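Local atomic coordinates of Arf-GAP with coiled-coil, ANK repeat and PH domain-containing protein 2 (Homo sapiens, PDB entry 6IF3), a protein that acts as a GTPase-activating protein for the small GTPase ARF6 and uses its ankyrin repeats, the part described here, to interact with RAB35. Residues Q73-V76 / Q77-P81; L88-T91 / G92-C95; C61-L64 / L65-A69. All blocks are in the same frame, centred on the assembly; numbering follows the deposited sequence.

Interaction 1: Q73-V76 / Q77-P81; sequences QRDV and QGRGP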
ATOM      1  N   GLN A  73      17.824  -4.698  14.952  1.00 17.96           N
ATOM      2  CA  GLN A  73      18.163  -4.782  16.377  1.00 17.47           C
ATOM      3  C   GLN A  73      17.341  -3.778  17.163  1.00 14.97           C
ATOM      4  O   GLN A  73      17.271  -2.583  16.803  1.00 16.46           O
ATOM      5  CB  GLN A  73      19.661  -4.535  16.618  1.00 16.55           C
ATOM      6  CG  GLN A  73      20.049  -4.710  18.098  1.00 19.54           C
ATOM      7  CD  GLN A  73      21.527  -4.583  18.284  1.00 21.55           C
ATOM      8  OE1 GLN A  73      22.299  -5.004  17.415  1.00 24.13           O
ATOM      9  NE2 GLN A  73      21.937  -3.965  19.380  1.00 17.44           N
ATOM     10  N   ARG A  74      16.749  -4.253  18.250  1.00 16.84           N
ATOM     11  CA  ARG A  74      15.791  -3.468  19.031  1.00 17.16           C
ATOM     12  C   ARG A  74      16.378  -2.820  20.264  1.00 17.29           C
ATOM     13  O   ARG A  74      17.314  -3.371  20.891  1.00 19.45           O
ATOM     14  CB  ARG A  74      14.627  -4.376  19.490  1.00 17.42           C
ATOM     15  CG  ARG A  74      14.001  -5.224  18.375  1.00 16.10           C
ATOM     16  CD  ARG A  74      13.205  -6.330  18.982  1.00 17.75           C
ATOM     17  NE  ARG A  74      12.617  -7.296  18.056  1.00 18.20           N
ATOM     18  CZ  ARG A  74      11.300  -7.435  17.872  1.00 19.47           C
ATOM     19  NH1 ARG A  74      10.480  -6.613  18.505  1.00 19.25           N
ATOM     20  NH2 ARG A  74      10.808  -8.407  17.095  1.00 18.31           N
ATOM     21  N   ASP A  75      15.777  -1.696  20.664  1.00 18.85           N
ATOM     22  CA  ASP A  75      16.034  -1.162  22.014  1.00 18.04           C
ATOM     23  C   ASP A  75      15.300  -2.002  23.071  1.00 19.53           C
ATOM     24  O   ASP A  75      14.640  -3.020  22.743  1.00 18.05           O
ATOM     25  CB  ASP A  75      15.654   0.325  22.126  1.00 17.34           C
ATOM     26  CG  ASP A  75      14.177   0.598  21.890  1.00 19.36           C
ATOM     27  OD1 ASP A  75      13.343  -0.300  22.114  1.00 17.83           O
ATOM     28  OD2 ASP A  75      13.851   1.765  21.532  1.00 20.53           O
ATOM     29  N   VAL A  76      15.421  -1.611  24.343  1.00 16.86           N
ATOM     30  CA  VAL A  76      14.913  -2.449  25.407  1.00 20.87           C
ATOM     31  C   VAL A  76      13.377  -2.477  25.453  1.00 17.92           C
ATOM     32  O   VAL A  76      12.806  -3.364  26.089  1.00 20.04           O
ATOM     33  CB  VAL A  76      15.541  -2.019  26.775  1.00 21.86           C
ATOM     34  CG1 VAL A  76      14.856  -0.812  27.380  1.00 24.38           C
ATOM     35  CG2 VAL A  76      15.575  -3.200  27.784  1.00 21.65           C
ATOM     36  N   GLN A  77      12.737  -1.552  24.726  1.00 18.10           N
ATOM     37  CA  GLN A  77      11.277  -1.548  24.577  1.00 23.22           C
ATOM     38  C   GLN A  77      10.833  -2.379  23.376  1.00 21.05           C
ATOM     39  O   GLN A  77       9.644  -2.392  23.031  1.00 20.62           O
ATOM     40  CB  GLN A  77      10.761  -0.107  24.433  1.00 22.61           C
ATOM     41  CG  GLN A  77      10.707   0.649  25.781  1.00 24.40           C
ATOM     42  CD  GLN A  77      12.050   1.231  26.191  1.00 29.08           C
ATOM     43  OE1 GLN A  77      12.869   1.585  25.340  1.00 33.07           O
ATOM     44  NE2 GLN A  77      12.278   1.339  27.513  1.00 28.27           N
ATOM     45  N   GLY A  78      11.797  -3.063  22.759  1.00 17.23           N
ATOM     46  CA  GLY A  78      11.550  -3.941  21.617  1.00 19.21           C
ATOM     47  C   GLY A  78      11.366  -3.225  20.295  1.00 19.22           C
ATOM     48  O   GLY A  78      10.821  -3.815  19.334  1.00 18.08           O
ATOM     49  N   ARG A  79      11.823  -1.973  20.226  1.00 17.44           N
ATOM     50  CA  ARG A  79      11.615  -1.132  19.050  1.00 16.22           C
ATOM     51  C   ARG A  79      12.880  -1.055  18.223  1.00 15.19           C
ATOM     52  O   ARG A  79      13.905  -0.585  18.741  1.00 17.24           O
ATOM     53  CB  ARG A  79      11.195   0.277  19.474  1.00 17.12           C
ATOM     54  CG  ARG A  79       9.879   0.295  20.253  1.00 18.85           C
ATOM     55  CD  ARG A  79       9.682   1.586  21.016  1.00 21.95           C
ATOM     56  NE  ARG A  79       8.357   1.597  21.628  1.00 22.12           N
ATOM     57  CZ  ARG A  79       8.023   2.278  22.716  1.00 26.95           C
ATOM     58  NH1 ARG A  79       8.936   3.010  23.351  1.00 29.60           N
ATOM     59  NH2 ARG A  79       6.771   2.220  23.174  1.00 26.56           N
ATOM     60  N   GLY A  80      12.817  -1.459  16.949  1.00 15.81           N
ATOM     61  CA  GLY A  80      13.952  -1.366  16.045  1.00 14.98           C
ATOM     62  C   GLY A  80      13.929  -0.095  15.221  1.00 17.42           C
ATOM     63  O   GLY A  80      13.084   0.750  15.418  1.00 16.94           O
ATOM     64  N   PRO A  81      14.906   0.064  14.331  1.00 17.01           N
ATOM     65  CA  PRO A  81      15.049   1.233  13.460  1.00 15.94           C
ATOM     66  C   PRO A  81      13.764   1.495  12.670  1.00 14.89           C
ATOM     67  O   PRO A  81      13.348   2.659  12.585  1.00 16.52           O
ATOM     68  CB  PRO A  81      16.212   0.842  12.548  1.00 16.11           C
ATOM     69  CG  PRO A  81      17.093  -0.028  13.460  1.00 15.95           C
ATOM     70  CD  PRO A  81      16.078  -0.833  14.253  1.00 16.54           C
TER
HETATM   71  O   HOH W   1      11.948   3.132  23.024  1.00 24.68           O
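D75 reaches across the turn with its carboxylate and takes the backbone N-H of R79 on OD1, 2.9 Å from R79 N. That donor comes from above the carboxylate plane, 49° out of it, while Q77 N makes a weak bond to the same oxygen. Chi1 of 62°, with CG between the backbone N and the carbonyl carbon, brings OD1 to the N-H groups of Q77 and R79. The turn is closed on the backbone as well: G78 N donates to D75 O at 2.8 Å, the bond of a type I beta turn from D75 to G78, and D75 N returns a nearly straight bond to R79 O. D75 thus holds the hairpin-like loop with its N-H, its carbonyl and OD1. G78 follows with positive phi, a conformation that favours glycine.

R74 runs alongside the G78 carbonyl, which CB, CG and CD flank, and NH1 donates to G78 O at 2.9 Å with a bent N-H...O angle of 140°; NH1 also bonds T107 O. A water accepts from R79 NH1 and donates to D75 OD2 and Q77 OE1, linking three side chains beside the turn, and OD2 has a second partner in H84 NE2. The R79 guanidinium is itself held by a salt bridge from NE to D108.

This finger links ANK 1 to ANK 2: it follows helix 58-66, and G80 is the N-cap of helix 81-88, whose first residue, P81, packs on L49 of helix 48-55.

Interaction 2: L88-T91 / G92-C95; sequences LGHT and GQVC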
ATOM      1  N   LEU A  88       8.465   8.592  13.767  1.00 15.63           N
ATOM      2  CA  LEU A  88       8.900   9.972  13.497  1.00 18.90           C
ATOM      3  C   LEU A  88       8.469  10.489  12.113  1.00 18.18           C
ATOM      4  O   LEU A  88       8.629  11.675  11.821  1.00 20.84           O
ATOM      5  CB  LEU A  88      10.410  10.077  13.642  1.00 18.09           C
ATOM      6  CG  LEU A  88      10.875   9.795  15.073  1.00 19.68           C
ATOM      7  CD1 LEU A  88      12.380   9.850  15.110  1.00 21.55           C
ATOM      8  CD2 LEU A  88      10.315  10.803  16.070  1.00 21.60           C
ATOM      9  N   GLY A  89       7.899   9.614  11.273  1.00 17.15           N
ATOM     10  CA  GLY A  89       7.414  10.027   9.950  1.00 16.56           C
ATOM     11  C   GLY A  89       8.545  10.138   8.942  1.00 18.90           C
ATOM     12  O   GLY A  89       8.439  10.846   7.941  1.00 19.79           O
ATOM     13  N   HIS A  90       9.649   9.443   9.216  1.00 16.52           N
ATOM     14  CA  HIS A  90      10.810   9.455   8.317  1.00 15.33           C
ATOM     15  C   HIS A  90      10.648   8.508   7.135  1.00 16.84           C
ATOM     16  O   HIS A  90      11.190   7.374   7.105  1.00 17.42           O
ATOM     17  CB  HIS A  90      12.068   9.107   9.105  1.00 16.70           C
ATOM     18  CG  HIS A  90      12.428  10.146  10.110  1.00 16.23           C
ATOM     19  ND1 HIS A  90      13.472   9.996  11.005  1.00 17.81           N
ATOM     20  CD2 HIS A  90      11.889  11.365  10.365  1.00 19.47           C
ATOM     21  CE1 HIS A  90      13.565  11.080  11.754  1.00 18.80           C
ATOM     22  NE2 HIS A  90      12.613  11.924  11.395  1.00 21.79           N
ATOM     23  N   THR A  91       9.894   8.983   6.147  1.00 16.47           N
ATOM     24  CA  THR A  91       9.513   8.168   5.000  1.00 16.06           C
ATOM     25  C   THR A  91      10.716   7.587   4.243  1.00 16.53           C
ATOM     26  O   THR A  91      10.719   6.404   3.873  1.00 15.29           O
ATOM     27  CB  THR A  91       8.662   8.983   4.035  1.00 19.36           C
ATOM     28  OG1 THR A  91       7.571   9.609   4.748  1.00 24.08           O
ATOM     29  CG2 THR A  91       8.084   8.075   2.968  1.00 18.32           C
ATOM     30  N   GLY A  92      11.752   8.392   4.060  1.00 15.44           N
ATOM     31  CA  GLY A  92      12.923   7.920   3.322  1.00 15.50           C
ATOM     32  C   GLY A  92      13.644   6.794   4.060  1.00 16.81           C
ATOM     33  O   GLY A  92      14.054   5.812   3.427  1.00 15.75           O
ATOM     34  N   GLN A  93      13.790   6.934   5.369  1.00 15.45           N
ATOM     35  CA  GLN A  93      14.388   5.873   6.165  1.00 16.84           C
ATOM     36  C   GLN A  93      13.532   4.616   6.155  1.00 16.96           C
ATOM     37  O   GLN A  93      14.072   3.515   6.119  1.00 15.97           O
ATOM     38  CB  GLN A  93      14.636   6.331   7.608  1.00 13.88           C
ATOM     39  CG  GLN A  93      15.702   7.413   7.715  1.00 15.57           C
ATOM     40  CD  GLN A  93      15.796   7.986   9.127  1.00 19.13           C
ATOM     41  OE1 GLN A  93      14.937   7.734   9.972  1.00 18.27           O
ATOM     42  NE2 GLN A  93      16.850   8.758   9.378  1.00 17.96           N
ATOM     43  N   VAL A  94      12.204   4.760   6.180  1.00 15.72           N
ATOM     44  CA  VAL A  94      11.311   3.586   6.070  1.00 16.84           C
ATOM     45  C   VAL A  94      11.584   2.851   4.740  1.00 18.91           C
ATOM     46  O   VAL A  94      11.724   1.630   4.682  1.00 16.72           O
ATOM     47  CB  VAL A  94       9.822   4.012   6.176  1.00 17.11           C
ATOM     48  CG1 VAL A  94       8.870   2.865   5.753  1.00 13.54           C
ATOM     49  CG2 VAL A  94       9.519   4.443   7.622  1.00 17.15           C
ATOM     50  N   CYS A  95      11.697   3.598   3.650  1.00 16.41           N
ATOM     51  CA  CYS A  95      11.937   2.996   2.357  1.00 16.55           C
ATOM     52  C   CYS A  95      13.276   2.233   2.334  1.00 16.68           C
ATOM     53  O   CYS A  95      13.327   1.095   1.890  1.00 16.27           O
ATOM     54  CB  CYS A  95      11.913   4.064   1.267  1.00 17.66           C
ATOM     55  SG  CYS A  95      11.965   3.396  -0.369  1.00 21.01           S
TER
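The side chains of H90 and Q93 run alongside each other in the same direction, joined by a hydrogen bond from H90 ND1 to Q93 OE1 at 2.9 Å. The oxygen sits at the edge of the imidazole, in the ring plane, but the ring N-H approaches it from above the amide plane, 52° out of it; the two flat groups stand 78° apart. An extended Q93 chain beyond CG carries OE1 back to the ring, where it also comes within 3.3 Å of H90 CB. The bond implies a proton on ND1, and L88 CB covers the centre of one ring face and limits its rotation on that side.

Backbone bonds make the first turn of the helix: V94 N donates to H90 O at 3.0 Å, and C95 N to T91 O at the same length. V94 CG2 adds a van der Waals contact with this backbone, 3.4 Å from H90 O.

In the apolar packing, the V94 side chain touches L82, A85 and the side chain of T86 on helix 81-88. T91 meets I126, L129 and F161, and C95 meets L129 and F161; H90 and Q93 both meet V53 of helix 48-55.

G89 ends helix 81-88 in a Schellman motif and H90 occupies the N-cap position of helix 91-99, the tight helix-turn-helix connection of an ankyrin repeat, here ANK 2.

Interaction 3: C61-L64 / L65-A69; sequences CEFL and LQNGA
N67 folds back over the last turn of helix 58-66 and brings its amide to F63. Its CB lies 3.5 Å from F63 O, with L64 O slightly farther off, and CG stays beside the same F63 carbonyl oxygen. At the tip, ND2 donates to F63 O over a short 2.7 Å, with a nearly straight N-H...O angle of 169° and the acceptor in the amide plane. The same nitrogen stands over the centre of the F63 ring, 3.5 Å above its plane, and is almost equally far from all six ring carbons; ring and amide planes are 40° apart. With CG anti to the backbone N (chi1 180°), F63 presents this face to the amide, while its side chain also packs on L23, M26 and L30 of helix 23-31.

The helix ends here in a Schellman motif. G68, with positive phi, is the C-prime residue: G68 N bonds L65 O, and A69 N reaches back to L64 O at 3.0 Å. L64 O is gripped from opposite faces of its carbonyl plane, because N67 N donates to it as well. Alongside these polar bonds, L64 CB and A69 CB touch at 4.0 Å, both side chains lying against V36. At the backbone angles of G68 a side chain would collide with the carbonyl oxygen of N67, which suits a glycine here.

Before the cap, regular helical bonds run from L65 N to C61 O and from Q66 N to E62 O. Q66 CG passes 3.2 Å from E62 O, its extended chain following the outside of the helix, while L65 sets CG against C61 O and packs on L49 of helix 48-55 and L96 of helix 91-99.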
ATOM      1  N   CYS A  61      22.174   6.395   8.160  1.00 17.46           N
ATOM      2  CA  CYS A  61      21.609   5.044   8.190  1.00 17.06           C
ATOM      3  C   CYS A  61      22.300   4.155   7.167  1.00 16.84           C
ATOM      4  O   CYS A  61      22.680   3.003   7.473  1.00 17.45           O
ATOM      5  CB  CYS A  61      20.102   5.087   7.901  1.00 16.00           C
ATOM      6  SG  CYS A  61      19.150   5.921   9.200  1.00 17.92           S
ATOM      7  N   GLU A  62      22.458   4.671   5.946  1.00 17.94           N
ATOM      8  CA  GLU A  62      23.110   3.913   4.877  1.00 19.03           C
ATOM      9  C   GLU A  62      24.509   3.496   5.316  1.00 17.43           C
ATOM     10  O   GLU A  62      24.887   2.319   5.216  1.00 20.23           O
ATOM     11  CB  GLU A  62      23.203   4.742   3.584  1.00 22.41           C
ATOM     12  CG  GLU A  62      21.872   5.141   2.962  1.00 29.96           C
ATOM     13  CD  GLU A  62      22.051   6.176   1.854  1.00 34.89           C
ATOM     14  OE1 GLU A  62      23.135   6.811   1.801  1.00 34.06           O
ATOM     15  OE2 GLU A  62      21.121   6.354   1.024  1.00 40.15           O
ATOM     16  N   PHE A  63      25.288   4.448   5.839  1.00 17.67           N
ATOM     17  CA  PHE A  63      26.670   4.161   6.258  1.00 16.89           C
ATOM     18  C   PHE A  63      26.736   3.032   7.301  1.00 17.93           C
ATOM     19  O   PHE A  63      27.567   2.110   7.197  1.00 18.52           O
ATOM     20  CB  PHE A  63      27.297   5.449   6.805  1.00 18.48           C
ATOM     21  CG  PHE A  63      28.712   5.300   7.272  1.00 19.44           C
ATOM     22  CD1 PHE A  63      29.756   5.467   6.390  1.00 22.37           C
ATOM     23  CD2 PHE A  63      28.994   5.011   8.610  1.00 23.59           C
ATOM     24  CE1 PHE A  63      31.088   5.351   6.806  1.00 23.89           C
ATOM     25  CE2 PHE A  63      30.331   4.884   9.038  1.00 22.04           C
ATOM     26  CZ  PHE A  63      31.368   5.052   8.138  1.00 24.84           C
ATOM     27  N   LEU A  64      25.866   3.097   8.297  1.00 15.85           N
ATOM     28  CA  LEU A  64      25.835   2.061   9.321  1.00 17.50           C
ATOM     29  C   LEU A  64      25.481   0.693   8.733  1.00 17.29           C
ATOM     30  O   LEU A  64      26.134  -0.299   9.018  1.00 17.61           O
ATOM     31  CB  LEU A  64      24.848   2.450  10.418  1.00 16.26           C
ATOM     32  CG  LEU A  64      25.377   3.587  11.290  1.00 17.10           C
ATOM     33  CD1 LEU A  64      24.275   4.110  12.229  1.00 17.12           C
ATOM     34  CD2 LEU A  64      26.603   3.089  12.138  1.00 18.94           C
ATOM     35  N   LEU A  65      24.473   0.634   7.875  1.00 16.79           N
ATOM     36  CA  LEU A  65      24.107  -0.626   7.221  1.00 17.09           C
ATOM     37  C   LEU A  65      25.253  -1.184   6.377  1.00 19.34           C
ATOM     38  O   LEU A  65      25.492  -2.390   6.367  1.00 19.27           O
ATOM     39  CB  LEU A  65      22.859  -0.427   6.350  1.00 17.10           C
ATOM     40  CG  LEU A  65      21.580  -0.186   7.142  1.00 16.68           C
ATOM     41  CD1 LEU A  65      20.411   0.206   6.204  1.00 21.67           C
ATOM     42  CD2 LEU A  65      21.196  -1.381   8.016  1.00 19.34           C
ATOM     43  N   GLN A  66      25.962  -0.295   5.673  1.00 18.57           N
ATOM     44  CA  GLN A  66      27.100  -0.692   4.841  1.00 21.26           C
ATOM     45  C   GLN A  66      28.246  -1.205   5.692  1.00 20.55           C
ATOM     46  O   GLN A  66      29.110  -1.908   5.201  1.00 24.18           O
ATOM     47  CB  GLN A  66      27.588   0.483   4.001  1.00 23.27           C
ATOM     48  CG  GLN A  66      26.629   0.858   2.903  1.00 32.54           C
ATOM     49  CD  GLN A  66      26.939   2.218   2.324  1.00 44.27           C
ATOM     50  OE1 GLN A  66      27.911   2.873   2.719  1.00 50.17           O
ATOM     51  NE2 GLN A  66      26.102   2.665   1.398  1.00 46.54           N
ATOM     52  N   ASN A  67      28.244  -0.847   6.974  1.00 19.06           N
ATOM     53  CA  ASN A  67      29.332  -1.274   7.853  1.00 18.27           C
ATOM     54  C   ASN A  67      28.857  -2.329   8.872  1.00 20.63           C
ATOM     55  O   ASN A  67      29.496  -2.550   9.898  1.00 24.82           O
ATOM     56  CB  ASN A  67      29.947  -0.056   8.546  1.00 22.15           C
ATOM     57  CG  ASN A  67      30.821   0.738   7.615  1.00 24.29           C
ATOM     58  OD1 ASN A  67      31.983   0.419   7.458  1.00 27.87           O
ATOM     59  ND2 ASN A  67      30.259   1.753   6.962  1.00 25.03           N
ATOM     60  N   GLY A  68      27.755  -2.988   8.549  1.00 18.65           N
ATOM     61  CA  GLY A  68      27.319  -4.202   9.222  1.00 20.45           C
ATOM     62  C   GLY A  68      26.242  -4.069  10.284  1.00 20.39           C
ATOM     63  O   GLY A  68      26.006  -5.016  11.050  1.00 21.64           O
ATOM     64  N   ALA A  69      25.586  -2.916  10.344  1.00 17.29           N
ATOM     65  CA  ALA A  69      24.514  -2.743  11.324  1.00 18.33           C
ATOM     66  C   ALA A  69      23.401  -3.735  11.081  1.00 18.96           C
ATOM     67  O   ALA A  69      23.016  -3.980   9.929  1.00 20.47           O
ATOM     68  CB  ALA A  69      23.940  -1.330  11.296  1.00 15.21           C
TER

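In the fold
Going from the N terminus, interaction 3 comes first and ends helix 58-66 of ANK 1. After three residues more the chain enters interaction 1, whose turn closes the loop into ANK 2 and leads straight into helix 81-88. Interaction 2 then joins that helix to helix 91-99. The three lie in series, none nested in or crossing another, with centres about 16 to 17 Å apart. In space, interactions 2 and 3 touch where Q93 NE2 packs on C61 SG at 3.7 Å, so helices 58-66 and 91-99 of consecutive repeats meet directly, whereas interaction 1, in the loop between the repeats, comes within about 6 Å of interaction 2 at the nearest atoms without touching it.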